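Local coordinates for protein probable CoA-transferase alpha subunit (Rhodococcus jostii, PDB 6COJ) that probably acts on coenzyme A thioesters as the alpha subunit of a CoA-transferase-family enzyme, here holding a spirocyclic CoA thioester in its pocket, at residues S43-M48 against Y201-Y206; A286-L289 against D295-A298; P158-D161 against K165-T168. The protein carries 1 engineered substitution. One frame throughout, in Å; residues are numbered along the deposited sequence.

Contact 1 of 3, residues S43-M48 against Y201-Y206; sequences SRRKPM and YFDDLY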
ATOM      1  N   SER A  43      -2.314  22.393  -3.088  1.00 13.68           N
ATOM      2  CA  SER A  43      -1.430  23.383  -2.469  1.00 14.52           C
ATOM      3  C   SER A  43      -0.837  22.865  -1.156  1.00 14.95           C
ATOM      4  O   SER A  43      -0.892  23.516  -0.103  1.00 15.79           O
ATOM      5  CB  SER A  43      -2.163  24.708  -2.288  1.00 14.54           C
ATOM      6  OG  SER A  43      -1.296  25.733  -1.836  1.00 17.27           O
ATOM      7  N   ARG A  44      -0.245  21.670  -1.221  1.00 14.48           N
ATOM      8  CA  ARG A  44       0.267  20.981  -0.037  1.00 14.42           C
ATOM      9  C   ARG A  44       1.608  20.344  -0.362  1.00 12.99           C
ATOM     10  O   ARG A  44       1.692  19.470  -1.233  1.00 14.18           O
ATOM     11  CB  ARG A  44      -0.719  19.920   0.481  1.00 15.90           C
ATOM     12  CG  ARG A  44      -2.149  20.424   0.605  1.00 16.39           C
ATOM     13  CD  ARG A  44      -3.131  19.323   0.985  1.00 15.30           C
ATOM     14  NE  ARG A  44      -4.505  19.715   0.684  1.00 16.54           N
ATOM     15  CZ  ARG A  44      -5.569  19.433   1.426  1.00 17.21           C
ATOM     16  NH1 ARG A  44      -5.449  18.766   2.574  1.00 18.44           N
ATOM     17  NH2 ARG A  44      -6.765  19.848   1.033  1.00 17.10           N
ATOM     18  N   ARG A  45       2.639  20.781   0.362  1.00 14.25           N
ATOM     19  CA  ARG A  45       4.010  20.257   0.286  1.00 14.72           C
ATOM     20  C   ARG A  45       4.479  20.031  -1.143  1.00 14.29           C
ATOM     21  O   ARG A  45       5.047  18.995  -1.494  1.00 14.53           O
ATOM     22  CB  ARG A  45       4.234  19.038   1.183  1.00 13.23           C
ATOM     23  CG  ARG A  45       5.657  19.021   1.752  1.00 14.76           C
ATOM     24  CD  ARG A  45       5.929  17.825   2.681  1.00 14.03           C
ATOM     25  NE  ARG A  45       5.848  16.579   1.915  1.00 14.43           N
ATOM     26  CZ  ARG A  45       5.029  15.562   2.162  1.00 14.32           C
ATOM     27  NH1 ARG A  45       4.226  15.558   3.227  1.00 13.82           N
ATOM     28  NH2 ARG A  45       5.044  14.522   1.331  1.00 14.66           N
ATOM     29  N   LYS A  46       4.263  21.051  -1.978  1.00 14.00           N
ATOM     30  CA  LYS A  46       4.794  20.997  -3.322  1.00 15.48           C
ATOM     31  C   LYS A  46       6.269  21.389  -3.306  1.00 14.42           C
ATOM     32  O   LYS A  46       6.685  22.221  -2.498  1.00 14.92           O
ATOM     33  CB  LYS A  46       4.032  21.978  -4.202  1.00 15.39           C
ATOM     34  CG  LYS A  46       2.651  21.466  -4.568  1.00 14.19           C
ATOM     35  CD  LYS A  46       2.757  20.333  -5.552  1.00 15.01           C
ATOM     36  CE  LYS A  46       1.412  19.748  -5.900  1.00 14.81           C
ATOM     37  NZ  LYS A  46       1.610  18.700  -6.927  1.00 14.49           N
ATOM     38  N   PRO A  47       7.094  20.794  -4.198  1.00 12.96           N
ATOM     39  CA  PRO A  47       8.513  21.208  -4.312  1.00 14.50           C
ATOM     40  C   PRO A  47       8.633  22.513  -5.092  1.00 15.21           C
ATOM     41  O   PRO A  47       9.130  22.577  -6.227  1.00 15.43           O
ATOM     42  CB  PRO A  47       9.142  20.014  -5.037  1.00 14.35           C
ATOM     43  CG  PRO A  47       8.040  19.528  -5.929  1.00 12.81           C
ATOM     44  CD  PRO A  47       6.772  19.676  -5.106  1.00 14.79           C
ATOM     45  N   MET A  48       8.149  23.594  -4.472  1.00 15.06           N
ATOM     46  CA  MET A  48       8.011  24.865  -5.171  1.00 14.35           C
ATOM     47  C   MET A  48       9.363  25.488  -5.497  1.00 16.45           C
ATOM     48  O   MET A  48       9.503  26.141  -6.541  1.00 17.07           O
ATOM     49  CB  MET A  48       7.151  25.831  -4.355  1.00 16.00           C
ATOM     50  CG  MET A  48       5.713  25.397  -4.147  1.00 14.79           C
ATOM     51  SD  MET A  48       4.752  25.280  -5.665  1.00 16.78           S
ATOM     52  CE  MET A  48       4.419  27.017  -5.953  1.00 21.70           C
ATOM     53  N   TYR A 201       1.302  12.130   1.662  1.00 13.33           N
ATOM     54  CA  TYR A 201       0.828  12.213   0.273  1.00 12.27           C
ATOM     55  C   TYR A 201       1.315  10.958  -0.451  1.00 13.19           C
ATOM     56  O   TYR A 201       1.077   9.846   0.049  1.00 12.37           O
ATOM     57  CB  TYR A 201       1.144  13.569  -0.383  1.00 12.16           C
ATOM     58  CG  TYR A 201       0.665  14.698   0.490  1.00 12.96           C
ATOM     59  CD1 TYR A 201      -0.683  14.790   0.850  1.00 13.19           C
ATOM     60  CD2 TYR A 201       1.555  15.630   1.016  1.00 13.73           C
ATOM     61  CE1 TYR A 201      -1.132  15.790   1.696  1.00 13.16           C
ATOM     62  CE2 TYR A 201       1.113  16.643   1.861  1.00 14.08           C
ATOM     63  CZ  TYR A 201      -0.224  16.717   2.203  1.00 13.52           C
ATOM     64  OH  TYR A 201      -0.630  17.711   3.061  1.00 13.89           O
ATOM     65  N   PHE A 202       1.969  11.086  -1.606  1.00 13.30           N
ATOM     66  CA  PHE A 202       2.342   9.953  -2.435  1.00 10.96           C
ATOM     67  C   PHE A 202       3.785  10.081  -2.887  1.00 12.72           C
ATOM     68  O   PHE A 202       4.177   9.505  -3.906  1.00 12.91           O
ATOM     69  CB  PHE A 202       1.387   9.845  -3.627  1.00 13.63           C
ATOM     70  CG  PHE A 202      -0.047   9.739  -3.208  1.00 14.73           C
ATOM     71  CD1 PHE A 202      -0.772  10.868  -2.849  1.00 15.66           C
ATOM     72  CD2 PHE A 202      -0.653   8.504  -3.112  1.00 16.77           C
ATOM     73  CE1 PHE A 202      -2.089  10.744  -2.396  1.00 15.74           C
ATOM     74  CE2 PHE A 202      -1.968   8.388  -2.679  1.00 18.10           C
ATOM     75  CZ  PHE A 202      -2.681   9.510  -2.326  1.00 15.10           C
ATOM     76  N   ASP A 203       4.601  10.800  -2.106  1.00 12.54           N
ATOM     77  CA  ASP A 203       5.941  11.137  -2.583  1.00 14.02           C
ATOM     78  C   ASP A 203       6.817   9.904  -2.732  1.00 12.70           C
ATOM     79  O   ASP A 203       7.694   9.871  -3.611  1.00 12.80           O
ATOM     80  CB  ASP A 203       6.605  12.158  -1.662  1.00 13.20           C
ATOM     81  CG  ASP A 203       5.997  13.542  -1.784  1.00 13.78           C
ATOM     82  OD1 ASP A 203       5.067  13.717  -2.600  1.00 14.76           O
ATOM     83  OD2 ASP A 203       6.451  14.456  -1.059  1.00 15.38           O
ATOM     84  N   ASP A 204       6.605   8.893  -1.889  1.00 12.81           N
ATOM     85  CA  ASP A 204       7.322   7.634  -2.063  1.00 12.03           C
ATOM     86  C   ASP A 204       6.978   6.985  -3.398  1.00 11.95           C
ATOM     87  O   ASP A 204       7.862   6.461  -4.085  1.00 13.56           O
ATOM     88  CB  ASP A 204       7.012   6.686  -0.898  1.00 12.50           C
ATOM     89  CG  ASP A 204       5.519   6.457  -0.713  1.00 16.26           C
ATOM     90  OD1 ASP A 204       4.731   7.410  -0.862  1.00 15.51           O
ATOM     91  OD2 ASP A 204       5.114   5.315  -0.399  1.00 19.64           O
ATOM     92  N   LEU A 205       5.697   7.007  -3.780  1.00 12.45           N
ATOM     93  CA  LEU A 205       5.298   6.410  -5.052  1.00 13.18           C
ATOM     94  C   LEU A 205       5.886   7.164  -6.241  1.00 12.73           C
ATOM     95  O   LEU A 205       6.309   6.546  -7.224  1.00 13.14           O
ATOM     96  CB  LEU A 205       3.775   6.369  -5.167  1.00 15.78           C
ATOM     97  CG  LEU A 205       3.028   5.522  -4.137  1.00 21.47           C
ATOM     98  CD1 LEU A 205       1.526   5.563  -4.380  1.00 21.42           C
ATOM     99  CD2 LEU A 205       3.534   4.101  -4.201  1.00 24.78           C
ATOM    100  N   TYR A 206       5.919   8.495  -6.177  1.00 12.31           N
ATOM    101  CA  TYR A 206       6.532   9.255  -7.263  1.00 11.62           C
ATOM    102  C   TYR A 206       7.992   8.866  -7.433  1.00 12.72           C
ATOM    103  O   TYR A 206       8.461   8.640  -8.552  1.00 13.34           O
ATOM    104  CB  TYR A 206       6.395  10.760  -7.012  1.00 13.18           C
ATOM    105  CG  TYR A 206       5.049  11.342  -7.395  1.00 13.29           C
ATOM    106  CD1 TYR A 206       4.713  11.520  -8.729  1.00 13.39           C
ATOM    107  CD2 TYR A 206       4.116  11.701  -6.429  1.00 12.76           C
ATOM    108  CE1 TYR A 206       3.484  12.056  -9.096  1.00 13.40           C
ATOM    109  CE2 TYR A 206       2.882  12.234  -6.780  1.00 13.57           C
ATOM    110  CZ  TYR A 206       2.578  12.400  -8.117  1.00 14.97           C
ATOM    111  OH  TYR A 206       1.367  12.924  -8.480  1.00 14.60           O
TER
HETATM  112  O   HOH W   1      -3.120  17.605   3.997  1.00 15.84           O
HETATM  113  O   HOH W   2       6.530  16.792  -2.514  1.00 14.21           O

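Contact 2 of 3, residues A286-L289 against D295-A298; sequences ATYL and DYQA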
ATOM      1  N   ALA A 286       8.806  40.023 -12.037  1.00 32.51           N
ATOM      2  CA  ALA A 286       9.933  40.896 -11.716  1.00 34.79           C
ATOM      3  C   ALA A 286      10.298  40.813 -10.240  1.00 34.57           C
ATOM      4  O   ALA A 286      11.482  40.803  -9.885  1.00 35.80           O
ATOM      5  CB  ALA A 286       9.622  42.340 -12.113  1.00 36.89           C
ATOM      6  N   THR A 287       9.295  40.744  -9.364  1.00 33.22           N
ATOM      7  CA  THR A 287       9.564  40.775  -7.930  1.00 33.24           C
ATOM      8  C   THR A 287       9.968  39.407  -7.387  1.00 31.39           C
ATOM      9  O   THR A 287      10.856  39.322  -6.533  1.00 32.04           O
ATOM     10  CB  THR A 287       8.345  41.315  -7.175  1.00 32.95           C
ATOM     11  OG1 THR A 287       8.068  42.654  -7.601  1.00 36.00           O
ATOM     12  CG2 THR A 287       8.597  41.316  -5.669  1.00 33.80           C
ATOM     13  N   TYR A 288       9.349  38.325  -7.870  1.00 29.33           N
ATOM     14  CA  TYR A 288       9.487  37.020  -7.227  1.00 27.53           C
ATOM     15  C   TYR A 288      10.220  35.970  -8.044  1.00 33.84           C
ATOM     16  O   TYR A 288      10.847  35.087  -7.456  1.00 35.89           O
ATOM     17  CB  TYR A 288       8.115  36.467  -6.800  1.00 25.59           C
ATOM     18  CG  TYR A 288       7.421  37.388  -5.839  1.00 27.19           C
ATOM     19  CD1 TYR A 288       7.800  37.430  -4.502  1.00 26.32           C
ATOM     20  CD2 TYR A 288       6.439  38.270  -6.273  1.00 26.81           C
ATOM     21  CE1 TYR A 288       7.201  38.303  -3.617  1.00 27.20           C
ATOM     22  CE2 TYR A 288       5.830  39.144  -5.392  1.00 27.70           C
ATOM     23  CZ  TYR A 288       6.216  39.154  -4.063  1.00 29.07           C
ATOM     24  OH  TYR A 288       5.614  40.031  -3.187  1.00 32.02           O
ATOM     25  N   LEU A 289      10.171  36.031  -9.375  1.00 29.56           N
ATOM     26  CA  LEU A 289      10.622  34.912 -10.196  1.00 27.22           C
ATOM     27  C   LEU A 289      11.789  35.264 -11.114  1.00 29.35           C
ATOM     28  O   LEU A 289      12.084  34.498 -12.040  1.00 40.63           O
ATOM     29  CB  LEU A 289       9.455  34.335 -11.007  1.00 27.74           C
ATOM     30  CG  LEU A 289       8.198  33.938 -10.227  1.00 25.16           C
ATOM     31  CD1 LEU A 289       7.103  33.447 -11.168  1.00 23.32           C
ATOM     32  CD2 LEU A 289       8.528  32.872  -9.183  1.00 28.66           C
ATOM     33  N   ASP A 295      16.515  35.234  -3.382  1.00 25.59           N
ATOM     34  CA  ASP A 295      15.806  36.460  -3.742  1.00 24.64           C
ATOM     35  C   ASP A 295      14.304  36.285  -3.569  1.00 24.08           C
ATOM     36  O   ASP A 295      13.620  37.182  -3.061  1.00 25.16           O
ATOM     37  CB  ASP A 295      16.115  36.852  -5.187  1.00 26.24           C
ATOM     38  CG  ASP A 295      17.570  37.214  -5.397  1.00 35.18           C
ATOM     39  OD1 ASP A 295      18.217  37.672  -4.433  1.00 36.80           O
ATOM     40  OD2 ASP A 295      18.060  37.044  -6.531  1.00 31.58           O
ATOM     41  N   TYR A 296      13.774  35.133  -3.995  1.00 23.15           N
ATOM     42  CA  TYR A 296      12.359  34.848  -3.792  1.00 23.97           C
ATOM     43  C   TYR A 296      12.013  34.881  -2.311  1.00 22.60           C
ATOM     44  O   TYR A 296      11.020  35.498  -1.906  1.00 21.83           O
ATOM     45  CB  TYR A 296      12.011  33.482  -4.390  1.00 22.35           C
ATOM     46  CG  TYR A 296      10.613  33.005  -4.056  1.00 21.52           C
ATOM     47  CD1 TYR A 296       9.528  33.387  -4.830  1.00 21.81           C
ATOM     48  CD2 TYR A 296      10.380  32.175  -2.961  1.00 20.75           C
ATOM     49  CE1 TYR A 296       8.248  32.947  -4.536  1.00 21.11           C
ATOM     50  CE2 TYR A 296       9.105  31.740  -2.655  1.00 20.22           C
ATOM     51  CZ  TYR A 296       8.044  32.126  -3.444  1.00 20.28           C
ATOM     52  OH  TYR A 296       6.770  31.704  -3.160  1.00 19.91           O
ATOM     53  N   GLN A 297      12.821  34.206  -1.489  1.00 23.01           N
ATOM     54  CA  GLN A 297      12.520  34.101  -0.066  1.00 21.48           C
ATOM     55  C   GLN A 297      12.564  35.469   0.603  1.00 23.05           C
ATOM     56  O   GLN A 297      11.726  35.781   1.457  1.00 23.44           O
ATOM     57  CB  GLN A 297      13.496  33.129   0.601  1.00 24.11           C
ATOM     58  CG  GLN A 297      13.326  31.673   0.174  1.00 23.47           C
ATOM     59  CD  GLN A 297      12.001  31.083   0.622  1.00 20.94           C
ATOM     60  OE1 GLN A 297      11.409  31.540   1.599  1.00 23.59           O
ATOM     61  NE2 GLN A 297      11.544  30.040  -0.072  1.00 21.00           N
ATOM     62  N   ALA A 298      13.524  36.307   0.212  1.00 23.33           N
ATOM     63  CA  ALA A 298      13.574  37.657   0.760  1.00 23.72           C
ATOM     64  C   ALA A 298      12.336  38.454   0.367  1.00 24.96           C
ATOM     65  O   ALA A 298      11.770  39.187   1.189  1.00 24.57           O
ATOM     66  CB  ALA A 298      14.839  38.363   0.274  1.00 26.37           C
TER

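Contact 3 of 3, residues P158-D161 against K165-T168; sequences PYPD and KSET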
ATOM      1  N   PRO A 158      -9.871 -12.958 -15.820  1.00 18.18           N
ATOM      2  CA  PRO A 158      -9.933 -14.359 -16.252  1.00 19.42           C
ATOM      3  C   PRO A 158     -10.766 -15.226 -15.335  1.00 20.41           C
ATOM      4  O   PRO A 158     -10.980 -16.396 -15.668  1.00 24.34           O
ATOM      5  CB  PRO A 158      -8.463 -14.800 -16.250  1.00 25.12           C
ATOM      6  CG  PRO A 158      -7.814 -13.915 -15.259  1.00 25.13           C
ATOM      7  CD  PRO A 158      -8.550 -12.605 -15.270  1.00 18.55           C
ATOM      8  N   TYR A 159     -11.249 -14.696 -14.208  1.00 18.90           N
ATOM      9  CA  TYR A 159     -12.127 -15.425 -13.298  1.00 20.67           C
ATOM     10  C   TYR A 159     -13.491 -14.767 -13.330  1.00 24.88           C
ATOM     11  O   TYR A 159     -13.608 -13.592 -12.957  1.00 27.04           O
ATOM     12  CB  TYR A 159     -11.576 -15.378 -11.872  1.00 20.71           C
ATOM     13  CG  TYR A 159     -10.117 -15.715 -11.765  1.00 20.78           C
ATOM     14  CD1 TYR A 159      -9.673 -17.020 -11.927  1.00 22.10           C
ATOM     15  CD2 TYR A 159      -9.183 -14.728 -11.518  1.00 20.62           C
ATOM     16  CE1 TYR A 159      -8.343 -17.331 -11.838  1.00 23.41           C
ATOM     17  CE2 TYR A 159      -7.845 -15.026 -11.420  1.00 21.90           C
ATOM     18  CZ  TYR A 159      -7.427 -16.323 -11.588  1.00 23.38           C
ATOM     19  OH  TYR A 159      -6.095 -16.622 -11.493  1.00 25.18           O
ATOM     20  N   PRO A 160     -14.539 -15.448 -13.775  1.00 22.00           N
ATOM     21  CA  PRO A 160     -15.880 -14.877 -13.652  1.00 25.96           C
ATOM     22  C   PRO A 160     -16.265 -14.766 -12.187  1.00 27.61           C
ATOM     23  O   PRO A 160     -15.736 -15.468 -11.320  1.00 35.30           O
ATOM     24  CB  PRO A 160     -16.769 -15.909 -14.365  1.00 25.78           C
ATOM     25  CG  PRO A 160     -15.824 -16.686 -15.240  1.00 27.37           C
ATOM     26  CD  PRO A 160     -14.552 -16.755 -14.448  1.00 26.06           C
ATOM     27  N   ASP A 161     -17.193 -13.856 -11.910  1.00 28.70           N
ATOM     28  CA  ASP A 161     -17.782 -13.789 -10.585  0.61 32.83           C
ATOM     29  C   ASP A 161     -18.652 -15.030 -10.358  1.00 31.02           C
ATOM     30  O   ASP A 161     -18.832 -15.870 -11.249  1.00 28.65           O
ATOM     31  CB  ASP A 161     -18.546 -12.473 -10.412  0.61 29.46           C
ATOM     32  CG  ASP A 161     -17.625 -11.236 -10.408  0.61 42.06           C
ATOM     33  OD1 ASP A 161     -16.395 -11.377 -10.594  0.61 28.52           O
ATOM     34  OD2 ASP A 161     -18.133 -10.107 -10.224  0.61 26.67           O
ATOM     35  N   LYS A 165     -20.578 -14.131 -14.596  1.00 23.49           N
ATOM     36  CA  LYS A 165     -20.241 -12.955 -15.387  1.00 22.58           C
ATOM     37  C   LYS A 165     -18.831 -12.494 -15.056  1.00 20.67           C
ATOM     38  O   LYS A 165     -18.450 -12.418 -13.888  1.00 20.94           O
ATOM     39  CB  LYS A 165     -21.195 -11.802 -15.091  1.00 23.52           C
ATOM     40  CG  LYS A 165     -22.620 -11.991 -15.555  1.00 25.93           C
ATOM     41  CD  LYS A 165     -23.409 -10.742 -15.197  1.00 30.55           C
ATOM     42  CE  LYS A 165     -24.836 -10.824 -15.669  1.00 38.15           C
ATOM     43  NZ  LYS A 165     -25.589 -11.843 -14.892  1.00 41.37           N
ATOM     44  N   SER A 166     -18.073 -12.145 -16.086  1.00 19.86           N
ATOM     45  CA  SER A 166     -16.702 -11.680 -15.914  1.00 18.43           C
ATOM     46  C   SER A 166     -16.664 -10.160 -15.863  1.00 17.75           C
ATOM     47  O   SER A 166     -17.286  -9.481 -16.688  1.00 20.07           O
ATOM     48  CB  SER A 166     -15.836 -12.163 -17.073  1.00 21.61           C
ATOM     49  OG  SER A 166     -15.850 -13.581 -17.136  1.00 23.68           O
ATOM     50  N   GLU A 167     -15.928  -9.631 -14.896  1.00 17.43           N
ATOM     51  CA  GLU A 167     -15.808  -8.190 -14.750  1.00 18.34           C
ATOM     52  C   GLU A 167     -14.801  -7.645 -15.742  1.00 20.84           C
ATOM     53  O   GLU A 167     -13.717  -8.206 -15.919  1.00 22.53           O
ATOM     54  CB  GLU A 167     -15.294  -7.861 -13.356  1.00 27.48           C
ATOM     55  CG  GLU A 167     -16.257  -8.154 -12.260  1.00 29.90           C
ATOM     56  CD  GLU A 167     -15.875  -7.445 -10.978  1.00 35.33           C
ATOM     57  OE1 GLU A 167     -16.310  -7.913  -9.910  1.00 38.37           O
ATOM     58  OE2 GLU A 167     -15.149  -6.429 -11.043  1.00 39.09           O
ATOM     59  N   THR A 168     -15.149  -6.521 -16.362  1.00 19.32           N
ATOM     60  CA  THR A 168     -14.232  -5.774 -17.211  1.00 18.71           C
ATOM     61  C   THR A 168     -13.938  -4.448 -16.518  1.00 17.77           C
ATOM     62  O   THR A 168     -14.860  -3.696 -16.190  1.00 19.16           O
ATOM     63  CB  THR A 168     -14.830  -5.552 -18.598  1.00 20.50           C
ATOM     64  OG1 THR A 168     -15.017  -6.821 -19.234  1.00 21.74           O
ATOM     65  CG2 THR A 168     -13.900  -4.731 -19.454  1.00 22.02           C
TER
HETATM   66  O   HOH W   3     -14.910 -11.291 -12.720  1.00 21.11           O

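Contact 1 of 3, residues S43-M48 against Y201-Y206
R45 forms a salt bridge with D203, and the ring of Y201 comes alongside its guanidinium. R45 NH2 donates to D203 OD2 at 2.8 Å, almost straight (168°). The acid sits near the plane of the guanidinium, yet the arginine meets OD2 from well above the carboxylate plane. A bend at chi3 (65°) turns the guanidinium toward D203, an aspartate that suits the first turn of its helix and gives OD1 to the backbone N of G40.

Apolar and pi contacts centre on Y201, whose CD2 lies over one face of the R45 guanidinium, 3.5 Å from R45 NH1, the two planes 36° apart. R44 CB packs against Y201 OH at 3.4 Å, while its extended chain leads on to its main partner, D92. An alanine in place of R45 would probably leave the D203 carboxylate without its charged mate and open a gap beside the Y201 ring.

Two waters bridge the segments. One, 3.0 Å from R44 NH1, joins it to the hydroxyl of Y201; another sits between R45 O and D203 OD2.

R45 NE and NH2 also donate to the carbonyls of H183 and P200. This buried junction near the middle of the CoA-transferase chain joins the loop after strand 35-38 of the parallel sheet to the N-terminus of helix 203-208, with the R44 side chain about 7 Å from the bound CoA thioester; D203 rests on strand 177-184 and F202 on helix 117-128.

Contact 2 of 3, residues A286-L289 against D295-A298
Y288 and Y296 meet where two consecutive helices, 278-288 and 293-306, joined by a short loop, pack together near the C-terminus. The tight part is small and built on one ring. With its CG anti to the backbone N (chi1 172°), Y296 directs its ring toward the end of the preceding helix, where Y296 CD1 comes within 3.9 Å of Y288 CB. A tyrosine suits this place because the flat ring fills the corner, its hydroxyl bonds to H253 ND1, and the ring makes a cation-pi contact with R52 of helix 48-56. The Y288 ring is buried too: it meets F267 edge-to-face, touches F284, and packs on A299 and F303 farther along helix 293-306.

The looser side begins with L289, whose CD2 comes no nearer than 4.5 Å to Y296 CD1. This leucine also packs on R52 and L55 of helix 48-56, and on W281 and F284 of helix 278-288. T287 and D295 lie at the solvent-exposed margin, and each spends its polar end locally: T287 OG1 bonds to Q283 O, and the D295 carboxylate returns through OD2 to the backbone N of S292, just before the helix, as an acid near a helix N-terminus often does. The methyl CG2 of T287 lies over one face of the Y288 ring, 3.5 Å above its plane and toward the rim. At the closest point of the junction, the carbonyl O of Y288 sits at the edge of the Y296 ring, in its plane, 3.4 Å from Y296 CD1.

Contact 3 of 3, residues P158-D161 against K165-T168
The carboxylates of D161 and E167 meet with their planes 76° apart, nearly at right angles. D161 OD2 and E167 OE1 are 2.9 Å from each other, two acceptors of like charge that make no hydrogen bond. D161 was modelled in two conformers, so this approach is somewhat doubtful. The extended E167 chain beyond CG carries its carboxylate up beside the aspartate. The other flat group, the Y159 ring, takes no part in the contact across to 165-168: CG of P158 lies over one face, 3.9 Å above the plane and toward the rim, and the hydroxyl bonds to A171 O and R153 N of the second subunit.

The backbone does the joining. D161 N donates to K165 O at 2.7 Å with an N-H...O angle of 162°, although the donor stands 38° out of the carbonyl plane. This bond draws together the loop of a beta-hairpin that connects the antiparallel strands 153-156 and 168-173. P160 CG packs against the S166 hydroxyl, 3.6 Å from S166 OG; a proline, having no N-H to satisfy, suits this place.

One water gathers three groups between the segments. It donates to Y159 O and, in the conformer given, to D161 OD1, and accepts from E167 N at 2.9 Å, tying the two sides together where they do not bond directly.

If the approach is as close as modelled, the two acids would probably repel one another unless balanced by positive charge. E167 OE1 pairs with a basic side chain on the chain of another protein, and a basic side chain of that chain also lies in a long, weak ion pair with D161 OD2. Without such bases, and on the same condition, one carboxylate might tend to take up a proton.

Contact 1 lies in the interior, about 5 Å from the centre of the chain, whereas the other two sit toward opposite sides of that centre. Contacts 1 and 2 have centres about 23 Å apart and come within about 6 Å at their nearest atoms without touching. Contact 3, nested along the chain inside the loop that contact 1 closes, is centred about 36 Å from it and about 57 Å from contact 2. The R44 side chain of contact 1 lies about 7 Å from the bound CoA thioester, and W41, which lines the pocket, lies just before the 43-48 segment. Contacts 1 and 3 both touch the chain of another protein, and contact 3 also meets the second copy of this subunit.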